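Local coordinates for flagellar basal body protein (Helicobacter pylori, PDB 5NPY) that probably builds the flagellar hook, the flexible joint between the basal body and the filament of the bacterial flagellum, at residues Ile195-Asn200 and His454-Leu459. Numbering follows the deposited sequence.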
# COMPACT_ATOMS: atom_id res chain seq x y z
N ILE A 195 2.54 1.74 -0.51
CA ILE A 195 2.12 1.63 0.89
C ILE A 195 1.96 3.02 1.48
O ILE A 195 2.66 3.98 1.12
CB ILE A 195 3.08 0.79 1.77
CG1 ILE A 195 4.47 1.43 1.83
CG2 ILE A 195 3.10 -0.67 1.30
CD1 ILE A 195 5.41 0.80 2.85
N SER A 196 1.00 3.14 2.38
CA SER A 196 0.87 4.29 3.25
C SER A 196 1.27 3.82 4.64
O SER A 196 0.70 2.86 5.16
CB SER A 196 -0.55 4.87 3.23
OG SER A 196 -1.57 3.88 3.16
N VAL A 197 2.28 4.47 5.21
CA VAL A 197 2.82 4.17 6.52
C VAL A 197 3.04 5.48 7.26
O VAL A 197 3.46 6.48 6.68
CB VAL A 197 4.15 3.37 6.42
CG1 VAL A 197 5.22 4.13 5.59
CG2 VAL A 197 4.69 3.05 7.76
N ASN A 198 2.74 5.48 8.54
CA ASN A 198 3.10 6.59 9.39
C ASN A 198 4.35 6.19 10.14
O ASN A 198 4.44 5.06 10.62
CB ASN A 198 1.96 6.97 10.33
CG ASN A 198 2.31 8.16 11.17
OD1 ASN A 198 2.23 9.29 10.69
ND2 ASN A 198 2.64 7.93 12.44
N LEU A 199 5.32 7.09 10.23
CA LEU A 199 6.58 6.80 10.90
C LEU A 199 6.71 7.75 12.08
O LEU A 199 6.90 8.95 11.90
CB LEU A 199 7.77 6.95 9.95
CG LEU A 199 7.86 6.01 8.71
CD1 LEU A 199 9.03 6.38 7.84
CD2 LEU A 199 7.97 4.55 9.08
N ASN A 200 6.59 7.21 13.28
CA ASN A 200 6.66 8.04 14.48
C ASN A 200 8.05 7.94 15.08
O ASN A 200 8.54 6.82 15.31
CB ASN A 200 5.61 7.60 15.49
CG ASN A 200 5.45 8.58 16.67
OD1 ASN A 200 6.42 8.91 17.35
ND2 ASN A 200 4.23 9.04 16.91
N HIS A 454 -4.65 6.33 1.33
CA HIS A 454 -3.94 7.06 2.38
C HIS A 454 -2.55 7.44 1.89
O HIS A 454 -2.00 6.80 0.99
CB HIS A 454 -3.81 6.22 3.69
CG HIS A 454 -5.11 5.65 4.16
ND1 HIS A 454 -5.90 6.26 5.11
CD2 HIS A 454 -5.79 4.54 3.78
CE1 HIS A 454 -6.99 5.55 5.30
NE2 HIS A 454 -6.95 4.50 4.51
N ASP A 455 -2.02 8.52 2.48
CA ASP A 455 -0.68 9.04 2.28
C ASP A 455 0.21 8.69 3.48
O ASP A 455 -0.26 8.61 4.62
CB ASP A 455 -0.71 10.57 2.10
CG ASP A 455 -1.59 11.00 0.94
OD1 ASP A 455 -1.36 10.52 -0.18
OD2 ASP A 455 -2.51 11.82 1.14
N SER A 456 1.50 8.51 3.21
CA SER A 456 2.44 8.26 4.28
C SER A 456 2.79 9.55 5.01
O SER A 456 2.73 10.65 4.45
CB SER A 456 3.71 7.57 3.77
OG SER A 456 3.39 6.34 3.14
N SER A 457 3.12 9.42 6.30
CA SER A 457 3.23 10.59 7.14
C SER A 457 4.21 10.34 8.27
O SER A 457 4.59 9.20 8.55
CB SER A 457 1.88 11.01 7.69
OG SER A 457 1.16 9.86 8.10
N ASP A 458 4.66 11.44 8.88
CA ASP A 458 5.41 11.40 10.13
C ASP A 458 4.59 12.07 11.24
O ASP A 458 5.11 12.94 11.95
CB ASP A 458 6.78 12.05 9.93
CG ASP A 458 6.71 13.56 9.70
OD1 ASP A 458 5.69 14.07 9.20
OD2 ASP A 458 7.68 14.25 10.05
N LEU A 459 3.32 11.67 11.40
CA LEU A 459 2.42 12.26 12.40
C LEU A 459 2.82 11.86 13.81
O LEU A 459 2.95 10.67 14.12
CB LEU A 459 0.97 11.82 12.15
CG LEU A 459 0.25 12.33 10.90
CD1 LEU A 459 -1.13 11.67 10.71
CD2 LEU A 459 0.17 13.86 10.92
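N198 carries its CG anti to the backbone N (chi1 -178°), and S457 turns its OG between its own N and carbonyl carbon (chi1 42°), which brings the hydroxyl up to the carboxamide. OD1 of N198 is gripped twice: S457 OG donates to it at 2.9 Å and the backbone N of L459 at 2.7 Å, both in the plane of the amide carbonyl and on lone pairs. ND2 of the same N198 gives a nearly straight bond to L459 O (3.2 Å, 167° at the hydrogen), with that oxygen almost in the amide plane. The amide thus takes N-H and C=O of L459 at once, and this, plus a further bond from ND2 to D463 O, fixes the flip of the carboxamide. CB of L459 is drawn to 3.2 Å from N198 OD1. Between the backbones runs a single parallel beta bridge: V197 O accepts from S457 N at 3.0 Å, and L199 N donates to S457 O at 2.8 Å. It ties the end of strand 192-198, in a mixed four-stranded sheet, to the loop joining strands 442-447 and 465-471. Before the bridge a side chain replaces a backbone acceptor: S456 OG takes the N-H of V197 at 3.0 Å and also bonds L448 O. Toward the exposed H454, its CB lies 3.3 Å from S196 OG, whose hydrogen-bonding partners are S451 OG and E468 O.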